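Bsobi restriction endonuclease (Geobacillus stearothermophilus, PDB 1DC1) cleaves double-stranded DNA as a homodimeric type II restriction endonuclease, recognising the degenerate sequence 5'-CYCGRG-3' and cutting after its first cytosine. Local coordinates at residues Ala71-Ala75 with Ser76-Asp80; Arg131-Ala134 with Gly135-Gln139; Arg144-Ile147 with Ser148-Ile152; Ala282-His286 with Ser287-Glu291. All blocks are in the same frame, centred on the assembly; numbering follows the deposited sequence. Where two conformers were deposited one is given.

Contact 1 (Ala71-Ala75 with Ser76-Asp80); sequences ALLYA and SGISD. With nucleotides of chain B.
Leu73 and Ile78 make the tight, greasy part of this turn: CD1 of Leu73 lies 3.6 Å from CG1 of Ile78, the two branched chains crossing at a slant. Leu73 has its CG anti to the backbone N (chi1 178°), which sets CG beside the carbonyl carbon and lets CD1 reach Ile78. The chain leaves that helix through a Schellman motif, with Gly77 at positive phi and its N bonded to Tyr74 O at 3.0 Å. Ser76 OG lies 2.8 Å from Leu73 O and is hydrogen-bonded with Ser94 OG of helix 88-103.

On the DNA side the packing gives way to polar groups. The Tyr74 ring carries Ile78 O over one face, set toward the rim, while the carboxylate of Asp80 comes in at the ring edge with its plane turned 88° away; Asp80 OD1 is 3.6 Å from Tyr74 CD2. The partly exposed Asp80 carboxylate is the looser side, with a long, weak ion pair from OD1 to Lys83. A phosphate oxygen, OP1 of DG10 of chain B, is held by two donors: Tyr74 OH at a short 2.5 Å and Asp80 N at 3.0 Å. One phosphate earlier, Ser79 OG donates to OP2 of DA9 of chain B at 2.7 Å and also N-caps the next helix by taking the N-H of Ala82. The turn thus grips two successive phosphates of one strand. It joins helix 69-75 to helix 80-83, with helix 88-103 packed on Leu72 and Ile78 and helix 110-152 against Tyr74.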
# COMPACT_ATOMS: atom_id res chain seq x y z
N ALA D 71 24.95 -3.74 5.51
CA ALA D 71 24.35 -5.03 5.12
C ALA D 71 23.96 -5.79 6.41
O ALA D 71 22.88 -6.40 6.48
CB ALA D 71 25.36 -5.85 4.30
N LEU D 72 24.83 -5.78 7.43
CA LEU D 72 24.54 -6.43 8.70
C LEU D 72 23.29 -5.79 9.34
O LEU D 72 22.41 -6.52 9.86
CB LEU D 72 25.69 -6.32 9.72
CG LEU D 72 27.04 -7.00 9.51
CD1 LEU D 72 27.86 -6.82 10.83
CD2 LEU D 72 26.85 -8.47 9.19
N LEU D 73 23.20 -4.46 9.31
CA LEU D 73 22.03 -3.80 9.88
C LEU D 73 20.80 -4.23 9.09
O LEU D 73 19.77 -4.57 9.70
CB LEU D 73 22.14 -2.28 9.85
CG LEU D 73 20.94 -1.44 10.38
CD1 LEU D 73 20.65 -1.74 11.88
CD2 LEU D 73 21.25 0.05 10.16
N TYR D 74 20.90 -4.27 7.76
CA TYR D 74 19.75 -4.69 6.98
C TYR D 74 19.33 -6.12 7.28
O TYR D 74 18.14 -6.40 7.48
CB TYR D 74 20.01 -4.51 5.48
CG TYR D 74 18.73 -4.16 4.73
CD1 TYR D 74 17.77 -5.16 4.44
CD2 TYR D 74 18.42 -2.83 4.37
CE1 TYR D 74 16.52 -4.84 3.83
CE2 TYR D 74 17.20 -2.51 3.77
CZ TYR D 74 16.26 -3.54 3.51
OH TYR D 74 15.04 -3.25 2.99
N ALA D 75 20.31 -7.03 7.31
CA ALA D 75 20.07 -8.45 7.61
C ALA D 75 19.48 -8.67 9.01
O ALA D 75 18.84 -9.70 9.24
CB ALA D 75 21.36 -9.28 7.44
N SER D 76 19.71 -7.71 9.91
CA SER D 76 19.21 -7.77 11.28
C SER D 76 17.74 -7.40 11.37
O SER D 76 17.16 -7.39 12.45
CB SER D 76 20.07 -6.89 12.21
OG SER D 76 19.57 -5.57 12.33
N GLY D 77 17.10 -7.13 10.23
CA GLY D 77 15.68 -6.85 10.23
C GLY D 77 15.29 -5.40 10.15
O GLY D 77 14.11 -5.09 10.39
N ILE D 78 16.25 -4.53 9.83
CA ILE D 78 16.02 -3.09 9.73
C ILE D 78 15.97 -2.54 8.28
O ILE D 78 16.99 -2.45 7.60
CB ILE D 78 17.10 -2.32 10.57
CG1 ILE D 78 17.21 -2.90 11.99
CG2 ILE D 78 16.77 -0.81 10.56
CD1 ILE D 78 15.92 -2.86 12.79
N SER D 79 14.76 -2.19 7.84
CA SER D 79 14.57 -1.65 6.50
C SER D 79 15.18 -0.25 6.46
O SER D 79 15.37 0.38 7.47
CB SER D 79 13.08 -1.56 6.19
OG SER D 79 12.47 -0.59 7.04
N ASP D 80 15.49 0.26 5.28
CA ASP D 80 16.05 1.60 5.23
C ASP D 80 15.02 2.62 5.71
O ASP D 80 15.39 3.67 6.27
CB ASP D 80 16.58 1.92 3.85
CG ASP D 80 17.91 1.22 3.56
OD1 ASP D 80 18.55 0.73 4.51
OD2 ASP D 80 18.31 1.18 2.37
P DG B 10 13.39 -0.26 2.20
OP1 DG B 10 14.73 -0.79 2.58
OP2 DG B 10 12.85 0.93 2.90
O5' DG B 10 13.36 -0.12 0.62
C5' DG B 10 13.61 1.11 -0.04
C4' DG B 10 12.83 1.15 -1.33
O4' DG B 10 11.43 0.98 -1.05
C3' DG B 10 12.94 2.52 -1.99
O3' DG B 10 13.94 2.48 -2.98
C2' DG B 10 11.59 2.75 -2.64
C1' DG B 10 10.66 1.98 -1.71
N9 DG B 10 10.03 2.80 -0.69
C8 DG B 10 10.17 2.66 0.68
N7 DG B 10 9.41 3.47 1.35
C5 DG B 10 8.74 4.21 0.38
C6 DG B 10 7.74 5.25 0.51
O6 DG B 10 7.29 5.77 1.54
N1 DG B 10 7.29 5.70 -0.75
C2 DG B 10 7.79 5.27 -1.97
N2 DG B 10 7.27 5.87 -3.08
N3 DG B 10 8.74 4.33 -2.09
C4 DG B 10 9.14 3.83 -0.89
P DA B 9 9.10 -1.48 6.31
OP1 DA B 9 8.71 -2.83 6.83
OP2 DA B 9 9.73 -0.52 7.25
O5' DA B 9 10.01 -1.60 4.99
C5' DA B 9 10.16 -2.84 4.23
C4' DA B 9 10.22 -2.54 2.75
O4' DA B 9 8.91 -2.36 2.18
C3' DA B 9 10.98 -1.28 2.34
O3' DA B 9 12.39 -1.49 2.42
C2' DA B 9 10.44 -1.02 0.94
C1' DA B 9 8.99 -1.46 1.07
N9 DA B 9 8.09 -0.34 1.34
C8 DA B 9 7.83 0.25 2.57
N7 DA B 9 7.00 1.26 2.49
C5 DA B 9 6.68 1.35 1.14
C6 DA B 9 5.84 2.21 0.41
N6 DA B 9 5.11 3.19 0.94
N1 DA B 9 5.77 2.02 -0.92
C2 DA B 9 6.48 1.04 -1.48
N3 DA B 9 7.29 0.17 -0.91
C4 DA B 9 7.35 0.37 0.42

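Contact 2 (Arg131-Ala134 with Gly135-Gln139); sequences RNIA and GALAQ. With nucleotides of chain A; nucleotides of chain B.
Ile133 overlaps Leu137 one turn further along helix 110-152, the two side chains lying alongside each other and pointing the same way, with Ile133 CG2 3.9 Å from Leu137 CD1. This is i to i+4 packing on a long helix, and the main chain beneath it follows the same spacing: Leu137 N donates to Ile133 O at 2.9 Å. Ile133 also meets Glu34 and Arg38 of helix 21-53.

The neighbouring residues face the DNA minor groove. Arg131, a DNA-contacting residue, runs extended from CG to NE and lays its guanidinium under a sugar: O4' of DG8 of chain A sits over one face, 3.3 Å from Arg131 NE, while O2 of DC7 of the same strand lies at the edge. Arg131 NH2 has its own hydrogen bond to another sugar of the DNA, so its polar end is fixed by the DNA as well, and NH1 makes a weak bond to Gly127 O. Further along the helix, Gly135 CA comes to 3.6 Å from OP1 of DC7 of chain A.

Asn132 reads a base on the other strand. Its amide meets the minor-groove edge of DG10 of chain B with both ends: Asn132 ND2 donates to N3 at 2.9 Å, and DG10 N2 donates back to Asn132 OD1, also at 2.9 Å and almost straight at 174°.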
# COMPACT_ATOMS: atom_id res chain seq x y z
N ARG D 131 7.30 -1.34 -7.03
CA ARG D 131 6.06 -0.55 -6.94
C ARG D 131 6.30 0.86 -7.54
O ARG D 131 5.49 1.37 -8.28
CB ARG D 131 5.57 -0.52 -5.46
CG ARG D 131 5.09 -1.96 -4.99
CD ARG D 131 4.81 -2.03 -3.46
NE ARG D 131 4.12 -3.25 -2.99
CZ ARG D 131 4.64 -4.48 -3.08
NH1 ARG D 131 5.82 -4.66 -3.62
NH2 ARG D 131 4.05 -5.51 -2.53
N ASN D 132 7.47 1.44 -7.28
CA ASN D 132 7.83 2.75 -7.82
C ASN D 132 8.06 2.62 -9.33
O ASN D 132 7.66 3.50 -10.09
CB ASN D 132 9.10 3.29 -7.11
CG ASN D 132 8.80 3.89 -5.73
OD1 ASN D 132 8.35 5.02 -5.63
ND2 ASN D 132 9.03 3.11 -4.68
N ILE D 133 8.67 1.52 -9.77
CA ILE D 133 8.90 1.31 -11.20
C ILE D 133 7.57 1.25 -11.97
O ILE D 133 7.42 1.88 -13.02
CB ILE D 133 9.71 0.04 -11.42
CG1 ILE D 133 11.19 0.32 -11.10
CG2 ILE D 133 9.54 -0.41 -12.84
CD1 ILE D 133 12.09 -0.90 -10.99
N ALA D 134 6.62 0.49 -11.45
CA ALA D 134 5.30 0.38 -12.05
C ALA D 134 4.69 1.76 -12.21
O ALA D 134 4.05 2.05 -13.23
CB ALA D 134 4.43 -0.44 -11.19
N GLY D 135 4.86 2.63 -11.21
CA GLY D 135 4.30 3.96 -11.31
C GLY D 135 4.92 4.78 -12.43
O GLY D 135 4.22 5.44 -13.21
N ALA D 136 6.23 4.76 -12.55
CA ALA D 136 6.93 5.51 -13.59
C ALA D 136 6.58 4.98 -14.97
O ALA D 136 6.39 5.76 -15.88
CB ALA D 136 8.40 5.45 -13.36
N LEU D 137 6.46 3.66 -15.12
CA LEU D 137 6.09 3.12 -16.41
C LEU D 137 4.71 3.58 -16.84
O LEU D 137 4.50 3.79 -18.04
CB LEU D 137 6.17 1.60 -16.40
CG LEU D 137 7.63 1.12 -16.30
CD1 LEU D 137 7.69 -0.39 -16.25
CD2 LEU D 137 8.42 1.65 -17.49
N ALA D 138 3.78 3.73 -15.89
CA ALA D 138 2.44 4.20 -16.20
C ALA D 138 2.54 5.64 -16.72
O ALA D 138 1.93 6.01 -17.73
CB ALA D 138 1.57 4.18 -14.99
N GLN D 139 3.30 6.47 -16.02
CA GLN D 139 3.45 7.85 -16.45
C GLN D 139 4.03 7.83 -17.87
O GLN D 139 3.58 8.61 -18.71
CB GLN D 139 4.39 8.63 -15.51
CG GLN D 139 4.98 9.96 -16.07
CD GLN D 139 5.91 10.72 -15.09
OE1 GLN D 139 5.85 10.52 -13.87
NE2 GLN D 139 6.78 11.58 -15.63
P DC A 7 1.00 3.84 -9.00
OP1 DC A 7 0.86 3.59 -10.45
OP2 DC A 7 -0.10 4.52 -8.26
O5' DC A 7 1.24 2.46 -8.26
C5' DC A 7 2.27 1.55 -8.69
C4' DC A 7 2.28 0.32 -7.80
O4' DC A 7 2.58 0.65 -6.41
C3' DC A 7 0.97 -0.48 -7.80
O3' DC A 7 1.27 -1.86 -7.81
C2' DC A 7 0.38 -0.19 -6.43
C1' DC A 7 1.61 0.03 -5.57
N1 DC A 7 1.33 0.91 -4.42
C2 DC A 7 1.66 0.46 -3.11
O2 DC A 7 2.40 -0.55 -2.98
N3 DC A 7 1.21 1.16 -2.03
C4 DC A 7 0.53 2.30 -2.21
N4 DC A 7 0.08 2.95 -1.13
C5 DC A 7 0.26 2.83 -3.53
C6 DC A 7 0.68 2.11 -4.59
P DG A 8 0.32 -2.93 -8.55
OP1 DG A 8 0.78 -3.07 -9.92
OP2 DG A 8 -1.10 -2.69 -8.28
O5' DG A 8 0.78 -4.28 -7.83
C5' DG A 8 2.19 -4.64 -7.70
C4' DG A 8 2.42 -5.36 -6.39
O4' DG A 8 2.13 -4.44 -5.32
C3' DG A 8 1.50 -6.58 -6.19
O3' DG A 8 2.15 -7.56 -5.36
C2' DG A 8 0.36 -5.99 -5.37
C1' DG A 8 1.11 -4.97 -4.49
N9 DG A 8 0.29 -3.88 -3.96
C8 DG A 8 -0.66 -3.16 -4.66
N7 DG A 8 -1.29 -2.29 -3.93
C5 DG A 8 -0.71 -2.40 -2.66
C6 DG A 8 -1.01 -1.72 -1.42
O6 DG A 8 -1.87 -0.87 -1.21
N1 DG A 8 -0.20 -2.16 -0.37
C2 DG A 8 0.77 -3.13 -0.48
N2 DG A 8 1.47 -3.42 0.62
N3 DG A 8 1.04 -3.79 -1.62
C4 DG A 8 0.28 -3.38 -2.67
P DG B 10 13.39 -0.26 2.20
OP1 DG B 10 14.73 -0.79 2.58
OP2 DG B 10 12.85 0.93 2.90
O5' DG B 10 13.36 -0.12 0.62
C5' DG B 10 13.61 1.11 -0.04
C4' DG B 10 12.83 1.15 -1.33
O4' DG B 10 11.43 0.98 -1.05
C3' DG B 10 12.94 2.52 -1.99
O3' DG B 10 13.94 2.48 -2.98
C2' DG B 10 11.59 2.75 -2.64
C1' DG B 10 10.66 1.98 -1.71
N9 DG B 10 10.03 2.80 -0.69
C8 DG B 10 10.17 2.66 0.68
N7 DG B 10 9.41 3.47 1.35
C5 DG B 10 8.74 4.21 0.38
C6 DG B 10 7.74 5.25 0.51
O6 DG B 10 7.29 5.77 1.54
N1 DG B 10 7.29 5.70 -0.75
C2 DG B 10 7.79 5.27 -1.97
N2 DG B 10 7.27 5.87 -3.08
N3 DG B 10 8.74 4.33 -2.09
C4 DG B 10 9.14 3.83 -0.89

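Contact 3 (Arg144-Ile147 with Ser148-Ile152); sequences RAII and SALDI
The guanidinium of Arg144 meets Ser148 OG and Asp151 OD2 at its edge, close to its own plane, and carries Ile147 CD1 over one face. It belongs to the last turns of the long helix 110-152, where the side chains one and two turns apart come together on one flank. The carboxylate of Asp151 does not lie flat with the guanidinium; their planes are 55° apart. Arg144 NH2 stands 3.8 Å from Asp151 OD2, a long salt bridge, and the same nitrogen makes a weak bond to Ser148 OG at 3.4 Å.

Arg144 curls back over the helix instead of stretching out, because its chain is bent at both chi2 and chi3, and the bend turns the charged end toward the residues that follow. Its firmer partners are salt bridges, Glu181 to NH1 and Asp177 to NH2. Asp177 also lies close to Asp151, and the nearby positive charge would probably ease the repulsion between the two acids.

The other flank is apolar. Ile146 and Leu150 pair loosely, Ile146 CG2 to Leu150 CD1 at 4.2 Å, and Leu150 also reaches Ile187 and Trp189 of strand 184-191. Ala145 packs on Cys317 and Ala149 on Ile321 of helix 310-321. The segment thus wedges the end of the long helix between the sheet and the C-terminal helix, well away from the DNA. Along the main chain the helix keeps its regular bonds, the shortest across the join being Asp151 N to Ile147 O at 2.8 Å.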
# COMPACT_ATOMS: atom_id res chain seq x y z
N ARG D 144 3.62 8.77 -23.78
CA ARG D 144 3.76 8.24 -25.13
C ARG D 144 2.46 8.48 -25.88
O ARG D 144 2.49 8.86 -27.06
CB ARG D 144 4.08 6.74 -25.10
CG ARG D 144 4.22 6.08 -26.44
CD ARG D 144 5.56 6.51 -27.05
NE ARG D 144 5.37 7.50 -28.11
CZ ARG D 144 6.34 8.22 -28.69
NH1 ARG D 144 7.62 8.08 -28.33
NH2 ARG D 144 6.02 9.03 -29.68
N ALA D 145 1.32 8.26 -25.22
CA ALA D 145 0.01 8.49 -25.86
C ALA D 145 -0.20 9.99 -26.22
O ALA D 145 -0.73 10.33 -27.27
CB ALA D 145 -1.11 7.98 -24.96
N ILE D 146 0.24 10.88 -25.33
CA ILE D 146 0.15 12.32 -25.51
C ILE D 146 1.04 12.77 -26.67
O ILE D 146 0.55 13.45 -27.57
CB ILE D 146 0.59 13.07 -24.21
CG1 ILE D 146 -0.41 12.77 -23.05
CG2 ILE D 146 0.82 14.61 -24.53
CD1 ILE D 146 -1.37 13.87 -22.77
N ILE D 147 2.32 12.43 -26.66
CA ILE D 147 3.20 12.84 -27.77
C ILE D 147 2.82 12.20 -29.11
O ILE D 147 2.90 12.85 -30.14
CB ILE D 147 4.74 12.68 -27.42
CG1 ILE D 147 5.19 11.24 -27.26
CG2 ILE D 147 5.01 13.47 -26.11
CD1 ILE D 147 6.62 11.17 -26.78
N SER D 148 2.33 10.96 -29.11
CA SER D 148 1.88 10.39 -30.37
C SER D 148 0.66 11.14 -30.88
O SER D 148 0.55 11.38 -32.08
CB SER D 148 1.55 8.92 -30.21
OG SER D 148 2.78 8.24 -30.33
N ALA D 149 -0.26 11.50 -29.99
CA ALA D 149 -1.42 12.28 -30.41
C ALA D 149 -0.97 13.62 -31.05
O ALA D 149 -1.55 14.06 -32.04
CB ALA D 149 -2.33 12.56 -29.22
N LEU D 150 0.04 14.29 -30.48
CA LEU D 150 0.56 15.57 -31.02
C LEU D 150 1.21 15.29 -32.37
O LEU D 150 0.98 16.03 -33.34
CB LEU D 150 1.60 16.26 -30.08
CG LEU D 150 1.03 16.79 -28.74
CD1 LEU D 150 2.09 17.10 -27.72
CD2 LEU D 150 0.26 18.02 -29.06
N ASP D 151 2.03 14.23 -32.41
CA ASP D 151 2.73 13.86 -33.64
C ASP D 151 1.74 13.55 -34.75
O ASP D 151 1.87 14.06 -35.86
CB ASP D 151 3.61 12.63 -33.42
CG ASP D 151 4.79 12.91 -32.49
OD1 ASP D 151 5.07 14.10 -32.21
OD2 ASP D 151 5.44 11.94 -32.03
N ILE D 152 0.74 12.71 -34.46
CA ILE D 152 -0.25 12.34 -35.48
C ILE D 152 -1.04 13.57 -35.99
O ILE D 152 -1.47 13.62 -37.16
CB ILE D 152 -1.23 11.22 -34.96
CG1 ILE D 152 -0.42 9.95 -34.61
CG2 ILE D 152 -2.24 10.81 -36.06
CD1 ILE D 152 -1.04 9.08 -33.53

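Contact 4 (Ala282-His286 with Ser287-Glu291); sequences AAIEH and SMAEE. With nucleotides of chain B.
Met288 folds back over the chain that leads into its own helix. Its CB lies 4.2 Å from Glu285 O, and CG comes in to 3.2 Å from the same oxygen. With CG set between the backbone N and the carbonyl carbon (chi1 63°), the chain heads toward the preceding loop. The sulfur SD then takes a weak but straight hydrogen bond from Glu285 N, 3.7 Å at 169°. The bend at chi3 brings the methyl CE round to 3.7 Å from Ala283 O and 4.0 Å from Ile284 CG1; the Met288 and Ile284 side chains cross at about a right angle.

Glu285 is the N-cap residue of helix 286-298, which follows strand 276-281 of the central mixed sheet in this PDDEXK-clan nuclease. The first turn closes as Ala289 N bonds to Glu285 O at 3.0 Å, while Ala289 CB packs on Ile284 CG2 at 4.0 Å. Glu290 brings its carboxylate to the edge of the His286 ring, the two planes 76° apart. His286 ND1 is held by Asp15, and Glu285 OE2 by Tyr24 OH. Ser287 sits beside OP1 of DA4 of chain B, its OG hydrogen-bonded to Lys209 of the second subunit. Helix 247-270 lies against Met288 through Asp251 and Trp254.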
# COMPACT_ATOMS: atom_id res chain seq x y z
N ALA D 282 -5.23 1.64 -14.42
CA ALA D 282 -5.06 0.37 -15.15
C ALA D 282 -5.91 -0.77 -14.50
O ALA D 282 -6.34 -1.70 -15.19
CB ALA D 282 -3.54 -0.02 -15.22
N ALA D 283 -6.14 -0.69 -13.19
CA ALA D 283 -6.94 -1.69 -12.45
C ALA D 283 -8.25 -1.03 -12.01
O ALA D 283 -8.29 -0.26 -11.05
CB ALA D 283 -6.18 -2.18 -11.24
N ILE D 284 -9.31 -1.30 -12.74
CA ILE D 284 -10.61 -0.71 -12.44
C ILE D 284 -11.62 -1.84 -12.30
O ILE D 284 -11.89 -2.59 -13.22
CB ILE D 284 -11.04 0.34 -13.55
CG1 ILE D 284 -10.06 1.51 -13.57
CG2 ILE D 284 -12.47 0.91 -13.26
CD1 ILE D 284 -10.37 2.68 -14.56
N GLU D 285 -12.16 -1.95 -11.09
CA GLU D 285 -13.14 -2.97 -10.71
C GLU D 285 -14.61 -2.46 -10.82
O GLU D 285 -14.85 -1.26 -10.96
CB GLU D 285 -12.77 -3.44 -9.27
CG GLU D 285 -11.40 -4.19 -9.29
CD GLU D 285 -11.53 -5.49 -10.09
OE1 GLU D 285 -12.15 -6.40 -9.55
OE2 GLU D 285 -11.08 -5.58 -11.24
N HIS D 286 -15.59 -3.35 -10.77
CA HIS D 286 -16.96 -2.91 -10.95
C HIS D 286 -17.51 -1.82 -10.02
O HIS D 286 -18.07 -0.81 -10.48
CB HIS D 286 -17.90 -4.09 -10.89
CG HIS D 286 -19.30 -3.66 -11.09
ND1 HIS D 286 -19.72 -3.09 -12.28
CD2 HIS D 286 -20.32 -3.50 -10.22
CE1 HIS D 286 -20.93 -2.59 -12.13
NE2 HIS D 286 -21.32 -2.82 -10.89
N SER D 287 -17.36 -1.99 -8.70
CA SER D 287 -17.87 -1.01 -7.74
C SER D 287 -17.32 0.38 -7.97
O SER D 287 -18.10 1.37 -8.08
CB SER D 287 -17.53 -1.38 -6.32
OG SER D 287 -18.03 -0.41 -5.45
N MET D 288 -15.98 0.48 -8.01
CA MET D 288 -15.35 1.77 -8.29
C MET D 288 -15.74 2.34 -9.70
O MET D 288 -15.87 3.56 -9.88
CB MET D 288 -13.83 1.66 -8.14
CG MET D 288 -13.12 0.71 -9.09
SD MET D 288 -11.36 0.77 -8.78
CE MET D 288 -10.79 2.17 -9.72
N ALA D 289 -15.94 1.47 -10.69
CA ALA D 289 -16.36 1.89 -12.02
C ALA D 289 -17.71 2.58 -11.91
O ALA D 289 -17.93 3.59 -12.57
CB ALA D 289 -16.47 0.69 -13.00
N GLU D 290 -18.59 2.05 -11.07
CA GLU D 290 -19.90 2.66 -10.87
C GLU D 290 -19.74 4.05 -10.28
O GLU D 290 -20.41 5.00 -10.70
CB GLU D 290 -20.72 1.81 -9.93
CG GLU D 290 -21.15 0.50 -10.54
CD GLU D 290 -22.56 0.56 -11.14
OE1 GLU D 290 -23.03 1.67 -11.51
OE2 GLU D 290 -23.21 -0.51 -11.23
N GLU D 291 -18.85 4.19 -9.32
CA GLU D 291 -18.65 5.50 -8.71
C GLU D 291 -18.03 6.51 -9.68
O GLU D 291 -18.39 7.70 -9.67
CB GLU D 291 -17.76 5.35 -7.48
CG GLU D 291 -18.49 4.73 -6.33
CD GLU D 291 -17.60 4.53 -5.16
OE1 GLU D 291 -16.37 4.53 -5.39
OE2 GLU D 291 -18.10 4.35 -4.02
P DA B 4 -15.72 -4.02 -4.11
OP1 DA B 4 -16.90 -3.18 -3.82
OP2 DA B 4 -14.95 -3.85 -5.39
O5' DA B 4 -14.70 -3.88 -2.89
C5' DA B 4 -15.04 -4.43 -1.59
C4' DA B 4 -13.82 -4.55 -0.71
O4' DA B 4 -13.07 -5.77 -0.94
C3' DA B 4 -12.85 -3.40 -0.84
O3' DA B 4 -12.40 -2.92 0.42
C2' DA B 4 -11.62 -4.06 -1.44
C1' DA B 4 -11.73 -5.45 -0.84
N9 DA B 4 -10.95 -6.49 -1.50
C8 DA B 4 -10.73 -6.67 -2.81
N7 DA B 4 -9.86 -7.61 -3.08
C5 DA B 4 -9.52 -8.10 -1.83
C6 DA B 4 -8.60 -9.08 -1.43
N6 DA B 4 -7.82 -9.73 -2.28
N1 DA B 4 -8.51 -9.35 -0.11
C2 DA B 4 -9.25 -8.66 0.73
N3 DA B 4 -10.13 -7.69 0.47
C4 DA B 4 -10.21 -7.46 -0.85

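How the contacts relate
From the N terminus, contact 1 turns the chain from helix 69-75 into helix 80-83, on the DNA backbone. Contacts 2 and 3 follow along one element, helix 110-152: the first in its middle on the minor groove, the second at its end, about 20 Å on between centres, against the sheet and helix 310-321. Contact 4 turns the chain from strand 276-281 into helix 286-298. All four are local and in series; none nests in or crosses another. The long helix spans from the region of contact 1, whose centre is about 45 Å from that of contact 3, to the nuclease core. Contacts 1 and 4 touch the second subunit, and contact 2 reaches it weakly through Arg131.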